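Local structure of protein-L-isoaspartate O-methyltransferase beta-aspartate methyltransferase (Plasmodium falciparum, 2PBF) at residues 190-195 against 199-204; 34-39 against 98-103; 127-130 against 136-139; 24-29 against 70-75. The protein probably methylates L-isoaspartyl residues of damaged proteins, taking the methyl group from S-adenosyl-L-methionine as a first step of repair. All coordinates share one frame; numbering follows the deposited sequence.

From the N terminus, contact 4 opens at 24-29, at the start of helix 28-35, and contact 2 opens at 34-39, at the helix's far end. Contact 4 closes on helix 64-74 before contact 2 closes on helix 93-101, so the two loops cross and together bind helix 28-35 to two helices of the methyltransferase core. Contact 3 then closes a short loop behind helix 119-132 and touches contact 2 where Leu136 meets Ala99. Contact 1, last in sequence, is the hairpin 190-204; it lies across the chain's centre from contacts 2 and 3 but reaches contact 4 through the Glu203-Arg73 salt bridge.

Contact 1 of 4, residues 190-195 against 199-204; sequences IIPIEE and QVLYEI
Tyr202 and Glu195 meet at about a right angle on one face of a beta hairpin. The phenol OH donates to Glu195 OE2 over a short 2.5 Å; this oxygen lies at the ring edge, in its plane, and accepts on its syn lone pair, while the carboxylate is turned 65° from the ring. Glu195 spans the distance because CG lies opposite the backbone N (chi1 -175°) and the chain stays extended beyond it. On the way its CB packs 3.6 Å from Val200 CG2. Its other oxygen, OE1, forms a salt bridge with Arg215, so each carboxylate oxygen has a partner. The Ile193 side chain crosses that of Tyr202 at about a right angle, CD1 3.9 Å from the ring's CD1, and farther along this face Ile191 CG2 meets Ile204 CD1 at 3.6 Å. Ile190 and Leu201 pack on the reverse face (CG2 to CD1, 3.8 Å), and Ile190 CD1 lies 3.7 Å from Glu203 CB; Pro192 and Leu201 run side by side there. Ile191-Tyr202 and Ile193-Val200 are the antiparallel hydrogen-bonded pairs. Pro192, lacking an N-H, falls at a non-hydrogen-bonded position between them, where its CA makes a 3.4 Å C-H...O contact with Val200 O. The hairpin lies between strands 163-168 and 212-219 of the mixed sheet. Helix 64-74 covers the Ile190-Leu201 face, with Arg73 salt-bridged to Glu203, while loop residues Leu175 and Pro176 touch Ile204 and Ile191 on the Tyr202 face.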
loop_
_atom_site.group_PDB
_atom_site.type_symbol
_atom_site.label_atom_id
_atom_site.label_comp_id
_atom_site.label_asym_id
_atom_site.label_seq_id
_atom_site.Cartn_x
_atom_site.Cartn_y
_atom_site.Cartn_z
ATOM N N ILE A 190 -1.034 6.907 5.720
ATOM C CA ILE A 190 -1.273 5.813 6.662
ATOM C C ILE A 190 0.070 5.153 6.947
ATOM O O ILE A 190 0.740 4.678 6.044
ATOM C CB ILE A 190 -2.254 4.766 6.048
ATOM C CG1 ILE A 190 -3.659 5.352 5.897
ATOM C CG2 ILE A 190 -2.248 3.425 6.835
ATOM C CD1 ILE A 190 -4.317 5.737 7.208
ATOM N N ILE A 191 0.471 5.138 8.209
ATOM C CA ILE A 191 1.799 4.668 8.545
ATOM C C ILE A 191 1.874 4.127 9.972
ATOM O O ILE A 191 1.346 4.745 10.883
ATOM C CB ILE A 191 2.860 5.813 8.331
ATOM C CG1 ILE A 191 4.248 5.370 8.781
ATOM C CG2 ILE A 191 2.402 7.141 8.997
ATOM C CD1 ILE A 191 5.361 6.349 8.387
ATOM N N PRO A 192 2.519 2.957 10.163
ATOM C CA PRO A 192 2.783 2.543 11.555
ATOM C C PRO A 192 4.021 3.258 12.104
ATOM O O PRO A 192 5.041 3.300 11.436
ATOM C CB PRO A 192 3.035 1.035 11.435
ATOM C CG PRO A 192 2.682 0.676 9.957
ATOM C CD PRO A 192 2.995 1.940 9.206
ATOM N N ILE A 193 3.919 3.817 13.309
ATOM C CA ILE A 193 5.081 4.425 13.987
ATOM C C ILE A 193 5.294 3.766 15.368
ATOM O O ILE A 193 4.339 3.636 16.139
ATOM C CB ILE A 193 4.954 5.975 14.068
ATOM C CG1 ILE A 193 4.802 6.575 12.649
ATOM C CG2 ILE A 193 6.172 6.615 14.805
ATOM C CD1 ILE A 193 4.088 7.891 12.585
ATOM N N GLU A 194 6.512 3.298 15.639
ATOM C CA GLU A 194 6.879 2.796 16.978
ATOM C C GLU A 194 6.653 3.886 18.028
ATOM O O GLU A 194 7.326 4.932 18.045
ATOM C CB GLU A 194 8.341 2.391 17.082
ATOM C CG GLU A 194 8.917 1.436 16.071
ATOM C CD GLU A 194 10.446 1.279 16.250
ATOM O OE1 GLU A 194 11.013 1.833 17.233
ATOM O OE2 GLU A 194 11.084 0.592 15.421
ATOM N N GLU A 195 5.696 3.639 18.894
ATOM C CA GLU A 195 5.405 4.553 19.967
ATOM C C GLU A 195 5.523 3.763 21.264
ATOM O O GLU A 195 4.631 2.962 21.594
ATOM C CB GLU A 195 3.996 5.063 19.786
ATOM C CG GLU A 195 3.590 6.125 20.764
ATOM C CD GLU A 195 2.359 6.815 20.286
ATOM O OE1 GLU A 195 1.297 6.610 20.915
ATOM O OE2 GLU A 195 2.468 7.518 19.249
ATOM N N GLN A 199 3.629 -0.676 17.947
ATOM C CA GLN A 199 3.585 0.033 16.670
ATOM C C GLN A 199 2.170 0.569 16.550
ATOM O O GLN A 199 1.213 -0.167 16.758
ATOM C CB GLN A 199 3.950 -0.881 15.504
ATOM C CG GLN A 199 5.383 -1.419 15.576
ATOM C CD GLN A 199 5.645 -2.603 14.660
ATOM O OE1 GLN A 199 4.733 -3.327 14.269
ATOM N NE2 GLN A 199 6.911 -2.809 14.323
ATOM N N VAL A 200 2.056 1.861 16.272
ATOM C CA VAL A 200 0.771 2.545 16.219
ATOM C C VAL A 200 0.471 3.036 14.811
ATOM O O VAL A 200 1.216 3.838 14.244
ATOM C CB VAL A 200 0.681 3.751 17.224
ATOM C CG1 VAL A 200 -0.729 4.331 17.226
ATOM C CG2 VAL A 200 1.049 3.323 18.648
ATOM N N LEU A 201 -0.641 2.570 14.265
ATOM C CA LEU A 201 -1.063 3.011 12.950
ATOM C C LEU A 201 -1.632 4.415 13.019
ATOM O O LEU A 201 -2.615 4.645 13.717
ATOM C CB LEU A 201 -2.092 2.046 12.332
ATOM C CG LEU A 201 -2.340 2.204 10.823
ATOM C CD1 LEU A 201 -1.197 1.593 10.012
ATOM C CD2 LEU A 201 -3.652 1.544 10.484
ATOM N N TYR A 202 -1.007 5.325 12.269
ATOM C CA TYR A 202 -1.363 6.738 12.212
ATOM C C TYR A 202 -1.976 7.130 10.878
ATOM O O TYR A 202 -1.524 6.699 9.820
ATOM C CB TYR A 202 -0.122 7.617 12.452
ATOM C CG TYR A 202 0.133 7.914 13.900
ATOM C CD1 TYR A 202 0.862 7.038 14.697
ATOM C CD2 TYR A 202 -0.384 9.075 14.484
ATOM C CE1 TYR A 202 1.082 7.306 16.030
ATOM C CE2 TYR A 202 -0.182 9.363 15.814
ATOM C CZ TYR A 202 0.550 8.482 16.591
ATOM O OH TYR A 202 0.750 8.793 17.922
ATOM N N GLU A 203 -3.009 7.946 10.937
ATOM C CA GLU A 203 -3.500 8.641 9.757
ATOM C C GLU A 203 -3.127 10.130 9.823
ATOM O O GLU A 203 -3.618 10.886 10.672
ATOM C CB GLU A 203 -5.003 8.448 9.598
ATOM C CG GLU A 203 -5.583 9.173 8.405
ATOM C CD GLU A 203 -7.061 8.944 8.292
ATOM O OE1 GLU A 203 -7.473 7.773 8.108
ATOM O OE2 GLU A 203 -7.812 9.943 8.400
ATOM N N ILE A 204 -2.244 10.531 8.921
ATOM C CA ILE A 204 -1.774 11.886 8.855
ATOM C C ILE A 204 -2.383 12.606 7.643
ATOM O O ILE A 204 -2.381 12.074 6.529
ATOM C CB ILE A 204 -0.252 11.899 8.850
ATOM C CG1 ILE A 204 0.253 11.190 10.124
ATOM C CG2 ILE A 204 0.253 13.320 8.758
ATOM C CD1 ILE A 204 1.571 10.524 10.006
#

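Contact 2 of 4, residues 34-39 against 98-103; sequences MLQVDR and MAIKMN
Where the chain leaves helix 28-35, Gln36 and Val37 meet Ile100 in the last turn of helix 93-101, the helix that follows strand 83-87 in the Rossmann-like methyltransferase core. The CG2 methyl of Ile100 sits over the face of the Gln36 amide, 3.5 Å from NE2, so the whole amide is in contact and not a single atom. A hydrogen bond from Gln36 NE2 to Asn32 O, four residues earlier in the chain, ties the amide down. Ile100 divides its two branches between two partners. With CG1 beside its backbone N (chi1 -78°), CG2 goes to Gln36, while CG1 lies 4.1 Å from Val37 CG2, the two side chains passing antiparallel. Helix 93-101 ends just beyond in a Schellman motif, in which Asn103 takes a positive phi of 52° and its N bonds to Ile100 O at 3.2 Å. Polar backbone groups add further ties: Val37 O accepts from the hydroxyl of Tyr93, at the start of the same helix, and Gln36 O from NZ of Lys133, a residue the Ile100 side chain also touches.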
loop_
_atom_site.group_PDB
_atom_site.type_symbol
_atom_site.label_atom_id
_atom_site.label_comp_id
_atom_site.label_asym_id
_atom_site.label_seq_id
_atom_site.Cartn_x
_atom_site.Cartn_y
_atom_site.Cartn_z
ATOM N N MET A 34 -10.695 -4.979 -3.720
ATOM C CA MET A 34 -10.052 -6.232 -3.344
ATOM C C MET A 34 -10.570 -7.431 -4.148
ATOM O O MET A 34 -9.796 -8.316 -4.509
ATOM C CB MET A 34 -10.180 -6.477 -1.847
ATOM C CG MET A 34 -9.396 -5.453 -1.000
ATOM S SD MET A 34 -9.356 -5.804 0.759
ATOM C CE MET A 34 -8.296 -7.251 0.935
ATOM N N LEU A 35 -11.867 -7.447 -4.439
ATOM C CA LEU A 35 -12.457 -8.496 -5.292
ATOM C C LEU A 35 -11.761 -8.565 -6.651
ATOM O O LEU A 35 -11.562 -9.639 -7.209
ATOM C CB LEU A 35 -13.969 -8.259 -5.459
ATOM C CG LEU A 35 -14.734 -9.285 -6.326
ATOM C CD1 LEU A 35 -14.662 -10.662 -5.694
ATOM C CD2 LEU A 35 -16.182 -8.850 -6.574
ATOM N N GLN A 36 -11.378 -7.399 -7.172
ATOM C CA GLN A 36 -10.659 -7.312 -8.436
ATOM C C GLN A 36 -9.203 -7.787 -8.374
ATOM O O GLN A 36 -8.569 -8.003 -9.423
ATOM C CB GLN A 36 -10.762 -5.886 -9.003
ATOM C CG GLN A 36 -12.183 -5.519 -9.453
ATOM C CD GLN A 36 -12.288 -4.102 -9.992
ATOM O OE1 GLN A 36 -11.990 -3.855 -11.145
ATOM N NE2 GLN A 36 -12.728 -3.171 -9.152
ATOM N N VAL A 37 -8.673 -7.962 -7.158
ATOM C CA VAL A 37 -7.281 -8.364 -6.968
ATOM C C VAL A 37 -7.175 -9.669 -6.130
ATOM O O VAL A 37 -7.186 -9.637 -4.894
ATOM C CB VAL A 37 -6.416 -7.202 -6.325
ATOM C CG1 VAL A 37 -4.954 -7.550 -6.384
ATOM C CG2 VAL A 37 -6.657 -5.866 -7.043
ATOM N N ASP A 38 -7.077 -10.804 -6.819
ATOM C CA ASP A 38 -7.016 -12.109 -6.195
ATOM C C ASP A 38 -5.682 -12.329 -5.471
ATOM O O ASP A 38 -4.611 -12.347 -6.104
ATOM C CB ASP A 38 -7.242 -13.205 -7.260
ATOM C CG ASP A 38 -7.347 -14.619 -6.662
ATOM O OD1 ASP A 38 -6.800 -14.886 -5.578
ATOM O OD2 ASP A 38 -7.983 -15.487 -7.313
ATOM N N ARG A 39 -5.764 -12.534 -4.155
ATOM C CA ARG A 39 -4.591 -12.696 -3.277
ATOM C C ARG A 39 -3.677 -13.850 -3.680
ATOM O O ARG A 39 -2.448 -13.745 -3.556
ATOM C CB ARG A 39 -5.044 -12.846 -1.816
ATOM C CG ARG A 39 -3.948 -12.714 -0.759
ATOM C CD ARG A 39 -4.518 -12.869 0.669
ATOM N NE ARG A 39 -3.484 -13.169 1.664
ATOM C CZ ARG A 39 -2.693 -12.255 2.248
ATOM N NH1 ARG A 39 -2.836 -10.973 1.959
ATOM N NH2 ARG A 39 -1.769 -12.623 3.128
ATOM N N MET A 98 -4.406 -0.102 -5.412
ATOM C CA MET A 98 -4.433 1.325 -5.730
ATOM C C MET A 98 -4.615 1.624 -7.225
ATOM O O MET A 98 -5.396 2.504 -7.581
ATOM C CB MET A 98 -3.172 2.028 -5.235
ATOM C CG MET A 98 -2.998 2.117 -3.732
ATOM S SD MET A 98 -1.337 2.791 -3.439
ATOM C CE MET A 98 -1.456 3.025 -1.687
ATOM N N ALA A 99 -3.883 0.905 -8.090
ATOM C CA ALA A 99 -4.030 1.019 -9.549
ATOM C C ALA A 99 -5.467 0.782 -10.018
ATOM O O ALA A 99 -5.938 1.429 -10.959
ATOM C CB ALA A 99 -3.088 0.025 -10.260
ATOM N N ILE A 100 -6.128 -0.183 -9.382
ATOM C CA ILE A 100 -7.494 -0.558 -9.717
ATOM C C ILE A 100 -8.485 0.507 -9.306
ATOM O O ILE A 100 -9.300 0.935 -10.118
ATOM C CB ILE A 100 -7.897 -1.932 -9.108
ATOM C CG1 ILE A 100 -7.310 -3.056 -9.941
ATOM C CG2 ILE A 100 -9.451 -2.086 -9.025
ATOM C CD1 ILE A 100 -7.537 -2.896 -11.427
ATOM N N LYS A 101 -8.380 0.956 -8.061
ATOM C CA LYS A 101 -9.301 1.944 -7.527
ATOM C C LYS A 101 -9.195 3.281 -8.261
ATOM O O LYS A 101 -10.180 4.031 -8.400
ATOM C CB LYS A 101 -9.018 2.153 -6.040
ATOM C CG LYS A 101 -10.271 2.247 -5.228
ATOM C CD LYS A 101 -10.698 3.653 -5.085
ATOM C CE LYS A 101 -12.160 3.772 -4.787
ATOM N NZ LYS A 101 -12.475 5.248 -4.738
ATOM N N MET A 102 -7.984 3.588 -8.703
ATOM C CA MET A 102 -7.704 4.859 -9.347
ATOM C C MET A 102 -7.760 4.774 -10.882
ATOM O O MET A 102 -7.524 5.757 -11.575
ATOM C CB MET A 102 -6.338 5.375 -8.866
ATOM C CG MET A 102 -6.321 5.795 -7.391
ATOM S SD MET A 102 -4.653 5.956 -6.731
ATOM C CE MET A 102 -4.269 7.589 -7.296
ATOM N N ASN A 103 -8.015 3.579 -11.405
ATOM C CA ASN A 103 -8.151 3.364 -12.829
ATOM C C ASN A 103 -6.997 3.917 -13.637
ATOM O O ASN A 103 -7.208 4.651 -14.607
ATOM C CB ASN A 103 -9.482 3.944 -13.338
ATOM C CG ASN A 103 -9.974 3.277 -14.633
ATOM O OD1 ASN A 103 -9.294 2.431 -15.256
ATOM N ND2 ASN A 103 -11.165 3.668 -15.045
#

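Contact 3 of 4, residues 127-130 against 136-139; sequences ENIK and LLKI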
loop_
_atom_site.group_PDB
_atom_site.type_symbol
_atom_site.label_atom_id
_atom_site.label_comp_id
_atom_site.label_asym_id
_atom_site.label_seq_id
_atom_site.Cartn_x
_atom_site.Cartn_y
_atom_site.Cartn_z
ATOM N N GLU A 127 6.561 -10.064 -11.070
ATOM C CA GLU A 127 6.134 -11.366 -11.584
ATOM C C GLU A 127 4.662 -11.650 -11.274
ATOM O O GLU A 127 3.958 -12.217 -12.077
ATOM C CB GLU A 127 7.018 -12.483 -11.014
ATOM C CG GLU A 127 8.089 -12.963 -11.971
ATOM C CD GLU A 127 7.511 -13.729 -13.171
ATOM O OE1 GLU A 127 7.360 -13.124 -14.257
ATOM O OE2 GLU A 127 7.196 -14.936 -13.025
ATOM N N ASN A 128 4.237 -11.265 -10.073
ATOM C CA ASN A 128 2.860 -11.364 -9.622
ATOM C C ASN A 128 1.962 -10.570 -10.536
ATOM O O ASN A 128 0.890 -11.027 -10.908
ATOM C CB ASN A 128 2.748 -10.795 -8.197
ATOM C CG ASN A 128 3.377 -11.690 -7.135
ATOM O OD1 ASN A 128 3.728 -12.852 -7.374
ATOM N ND2 ASN A 128 3.507 -11.148 -5.943
ATOM N N ILE A 129 2.401 -9.366 -10.899
ATOM C CA ILE A 129 1.576 -8.461 -11.700
ATOM C C ILE A 129 1.485 -8.928 -13.147
ATOM O O ILE A 129 0.406 -8.883 -13.747
ATOM C CB ILE A 129 2.033 -6.981 -11.585
ATOM C CG1 ILE A 129 1.947 -6.524 -10.114
ATOM C CG2 ILE A 129 1.158 -6.102 -12.499
ATOM C CD1 ILE A 129 2.881 -5.397 -9.717
ATOM N N LYS A 130 2.602 -9.413 -13.686
ATOM C CA LYS A 130 2.599 -10.060 -14.994
ATOM C C LYS A 130 1.530 -11.156 -15.071
ATOM O O LYS A 130 0.743 -11.166 -16.008
ATOM C CB LYS A 130 3.981 -10.622 -15.369
ATOM C CG LYS A 130 5.091 -9.578 -15.503
ATOM C CD LYS A 130 6.100 -9.901 -16.638
ATOM C CE LYS A 130 6.889 -8.637 -17.050
ATOM N NZ LYS A 130 8.083 -8.905 -17.938
ATOM N N LEU A 136 -0.748 -3.607 -16.625
ATOM C CA LEU A 136 -0.144 -2.654 -15.699
ATOM C C LEU A 136 1.341 -2.355 -15.935
ATOM O O LEU A 136 1.811 -1.306 -15.557
ATOM C CB LEU A 136 -0.374 -3.110 -14.244
ATOM C CG LEU A 136 -1.810 -3.030 -13.686
ATOM C CD1 LEU A 136 -1.865 -3.385 -12.197
ATOM C CD2 LEU A 136 -2.399 -1.650 -13.911
ATOM N N LEU A 137 2.096 -3.256 -16.553
ATOM C CA LEU A 137 3.516 -2.938 -16.735
ATOM C C LEU A 137 3.818 -2.497 -18.159
ATOM O O LEU A 137 4.973 -2.482 -18.590
ATOM C CB LEU A 137 4.458 -4.050 -16.244
ATOM C CG LEU A 137 3.949 -4.940 -15.109
ATOM C CD1 LEU A 137 3.512 -6.254 -15.721
ATOM C CD2 LEU A 137 5.000 -5.187 -14.066
ATOM N N LYS A 138 2.758 -2.105 -18.859
ATOM C CA LYS A 138 2.865 -1.498 -20.182
ATOM C C LYS A 138 2.593 0.019 -20.126
ATOM O O LYS A 138 2.753 0.716 -21.117
ATOM C CB LYS A 138 1.894 -2.173 -21.159
ATOM C CG LYS A 138 2.178 -3.667 -21.457
ATOM C CD LYS A 138 3.644 -3.916 -21.889
ATOM C CE LYS A 138 3.924 -5.405 -22.121
ATOM N NZ LYS A 138 3.486 -5.896 -23.477
ATOM N N ILE A 139 2.192 0.534 -18.965
ATOM C CA ILE A 139 1.756 1.915 -18.897
ATOM C C ILE A 139 2.737 2.846 -18.196
ATOM O O ILE A 139 3.609 2.401 -17.458
ATOM C CB ILE A 139 0.337 2.020 -18.335
ATOM C CG1 ILE A 139 0.320 1.610 -16.840
ATOM C CG2 ILE A 139 -0.605 1.189 -19.224
ATOM C CD1 ILE A 139 -1.037 1.516 -16.218
#
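Two neighbouring residue pairs keep almost the same backbone spacing here, with CA atoms 7.3 Å apart for Ile129 and Leu136 and 7.4 Å apart for Lys130 and Leu137. Between them the chain turns out of helix 119-132 toward strand 142-146, the edge strand of the Rossmann-like sheet, so the contact folds the exit of a beta-alpha-beta crossover back onto its own helix. Ile129 is the hub. Its CG2 branch, opposite the backbone N, points at the turn and meets Leu136 CB at 3.8 Å, the two side chains crossing at nearly a right angle; Leu137 CD1 reaches the same methyl obliquely at 4.0 Å. Ile129 and Leu136 are buried, and both also pack on Val96 of helix 93-101 and on Phe142 of the edge strand, which joins the turn to the apolar layer between helices and sheet. Leu137 lies nearer the surface, in an unusual conformation with chi1 at -28° and chi2 at 103°, both away from the common staggered values. It crosses the aliphatic part of exposed Lys130 at about a right angle, with CD1 3.7 Å from Lys130 CG.

Contact 4 of 4, residues 24-29 against 70-75; sequences IIDDDD and SLKRLI
Three aspartates of 24-29 touch Lys72 and Ile75 at the end of helix 64-74, all through carbon atoms of their partners. Asp26 OD1 approaches Lys72 at CE, 3.4 Å away, and not at the ammonium: the lysine chain bends at its last torsion (chi4 -67°) and NZ stays 4.5 Å from OD1, beyond salt-bridge range. Ile75 serves the other two. Its CG2 methyl lies 3.7 Å from Asp27 OD1, the side chains running alongside but pointing opposite ways, while its CG1 packs 3.7 Å from Asp29 CB. In the next shell Asp27 is the N-cap of helix 28-35. Its OD2 accepts chiefly from Val30 N and weakly from Asp29 N at 2.8 Å, which helps to hold the carboxylate at the helix start, with OD1 facing Ile75. Ile75 also packs on Val30 of the first turn, and its carbonyl oxygen probably accepts from Lys101 NZ. One turn back in helix 64-74, Leu71 touches Met34 near the far end of helix 28-35, and before the cap Ile25 packs between helices 12-21 and 64-74. The helix start is thereby set beside the far end of helix 64-74. Chemically the contact is mixed: Asp27 commits OD2 to capping, where the helix N terminus probably favours its negative charge, while OD1 rests against a methyl, and the attraction between Asp26 and Lys72 is probably diffuse, since no salt bridge locks it.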
loop_
_atom_site.group_PDB
_atom_site.type_symbol
_atom_site.label_atom_id
_atom_site.label_comp_id
_atom_site.label_asym_id
_atom_site.label_seq_id
_atom_site.Cartn_x
_atom_site.Cartn_y
_atom_site.Cartn_z
ATOM N N ILE A 24 -14.493 -6.373 9.115
ATOM C CA ILE A 24 -13.169 -5.869 8.739
ATOM C C ILE A 24 -13.316 -5.062 7.450
ATOM O O ILE A 24 -12.727 -3.997 7.299
ATOM C CB ILE A 24 -12.144 -7.034 8.606
ATOM C CG1 ILE A 24 -11.821 -7.575 9.996
ATOM C CG2 ILE A 24 -10.865 -6.591 7.875
ATOM C CD1 ILE A 24 -11.499 -9.042 10.035
ATOM N N ILE A 25 -14.121 -5.583 6.538
ATOM C CA ILE A 25 -14.592 -4.818 5.397
ATOM C C ILE A 25 -15.992 -4.312 5.730
ATOM O O ILE A 25 -16.884 -5.127 6.012
ATOM C CB ILE A 25 -14.589 -5.672 4.109
ATOM C CG1 ILE A 25 -13.147 -5.964 3.681
ATOM C CG2 ILE A 25 -15.376 -4.985 2.986
ATOM C CD1 ILE A 25 -13.025 -7.041 2.648
ATOM N N ASP A 26 -16.143 -2.978 5.751
ATOM C CA ASP A 26 -17.431 -2.274 5.916
ATOM C C ASP A 26 -17.571 -1.151 4.849
ATOM O O ASP A 26 -17.960 -0.022 5.149
ATOM C CB ASP A 26 -17.568 -1.694 7.338
ATOM C CG ASP A 26 -16.395 -0.766 7.725
ATOM O OD1 ASP A 26 -15.859 -0.046 6.852
ATOM O OD2 ASP A 26 -16.007 -0.755 8.915
ATOM N N ASP A 27 -17.244 -1.484 3.602
ATOM C CA ASP A 27 -17.196 -0.525 2.524
ATOM C C ASP A 27 -17.258 -1.317 1.221
ATOM O O ASP A 27 -16.520 -2.293 1.025
ATOM C CB ASP A 27 -15.908 0.308 2.631
ATOM C CG ASP A 27 -15.875 1.500 1.677
ATOM O OD1 ASP A 27 -15.826 2.649 2.151
ATOM O OD2 ASP A 27 -15.851 1.287 0.454
ATOM N N ASP A 28 -18.161 -0.900 0.339
ATOM C CA ASP A 28 -18.366 -1.565 -0.935
ATOM C C ASP A 28 -17.176 -1.368 -1.864
ATOM O O ASP A 28 -16.851 -2.263 -2.632
ATOM C CB ASP A 28 -19.631 -1.032 -1.614
ATOM C CG ASP A 28 -20.927 -1.537 -0.967
ATOM O OD1 ASP A 28 -21.986 -1.370 -1.619
ATOM O OD2 ASP A 28 -20.905 -2.096 0.160
ATOM N N ASP A 29 -16.552 -0.190 -1.793
ATOM C CA ASP A 29 -15.414 0.172 -2.636
ATOM C C ASP A 29 -14.153 -0.571 -2.200
ATOM O O ASP A 29 -13.315 -0.907 -3.024
ATOM C CB ASP A 29 -15.147 1.686 -2.570
ATOM C CG ASP A 29 -16.067 2.508 -3.487
ATOM O OD1 ASP A 29 -16.412 2.051 -4.609
ATOM O OD2 ASP A 29 -16.425 3.639 -3.085
ATOM N N SER A 70 -6.138 -0.697 5.754
ATOM C CA SER A 70 -5.394 0.400 5.160
ATOM C C SER A 70 -6.120 0.963 3.940
ATOM O O SER A 70 -6.156 2.182 3.723
ATOM C CB SER A 70 -3.979 -0.059 4.797
ATOM O OG SER A 70 -3.200 -0.194 5.966
ATOM N N LEU A 71 -6.696 0.066 3.146
ATOM C CA LEU A 71 -7.397 0.449 1.952
ATOM C C LEU A 71 -8.644 1.250 2.322
ATOM O O LEU A 71 -8.992 2.204 1.630
ATOM C CB LEU A 71 -7.769 -0.790 1.144
ATOM C CG LEU A 71 -7.935 -0.774 -0.376
ATOM C CD1 LEU A 71 -6.709 -0.196 -1.107
ATOM C CD2 LEU A 71 -8.221 -2.198 -0.879
ATOM N N LYS A 72 -9.303 0.846 3.405
ATOM C CA LYS A 72 -10.459 1.572 3.948
ATOM C C LYS A 72 -10.090 3.008 4.298
ATOM O O LYS A 72 -10.786 3.925 3.907
ATOM C CB LYS A 72 -11.005 0.850 5.177
ATOM C CG LYS A 72 -12.038 1.622 6.018
ATOM C CD LYS A 72 -12.068 1.077 7.453
ATOM C CE LYS A 72 -13.255 1.650 8.285
ATOM N NZ LYS A 72 -13.125 3.137 8.568
ATOM N N ARG A 73 -8.966 3.195 4.987
ATOM C CA ARG A 73 -8.563 4.520 5.450
ATOM C C ARG A 73 -8.246 5.434 4.282
ATOM O O ARG A 73 -8.367 6.665 4.380
ATOM C CB ARG A 73 -7.352 4.456 6.380
ATOM C CG ARG A 73 -7.464 3.542 7.591
ATOM C CD ARG A 73 -8.716 3.788 8.413
ATOM N NE ARG A 73 -8.775 5.139 8.943
ATOM C CZ ARG A 73 -9.452 5.495 10.036
ATOM N NH1 ARG A 73 -10.109 4.594 10.752
ATOM N NH2 ARG A 73 -9.455 6.762 10.417
ATOM N N LEU A 74 -7.803 4.830 3.184
ATOM C CA LEU A 74 -7.373 5.589 2.016
ATOM C C LEU A 74 -8.448 5.654 0.931
ATOM O O LEU A 74 -8.243 6.270 -0.101
ATOM C CB LEU A 74 -6.073 4.983 1.450
ATOM C CG LEU A 74 -4.799 5.183 2.271
ATOM C CD1 LEU A 74 -3.675 4.343 1.745
ATOM C CD2 LEU A 74 -4.400 6.646 2.354
ATOM N N ILE A 75 -9.597 5.023 1.171
ATOM C CA ILE A 75 -10.561 4.780 0.107
ATOM C C ILE A 75 -11.000 6.035 -0.654
ATOM O O ILE A 75 -11.173 5.996 -1.877
ATOM C CB ILE A 75 -11.771 3.898 0.580
ATOM C CG1 ILE A 75 -12.315 3.055 -0.580
ATOM C CG2 ILE A 75 -12.883 4.725 1.238
ATOM C CD1 ILE A 75 -11.271 2.139 -1.197
#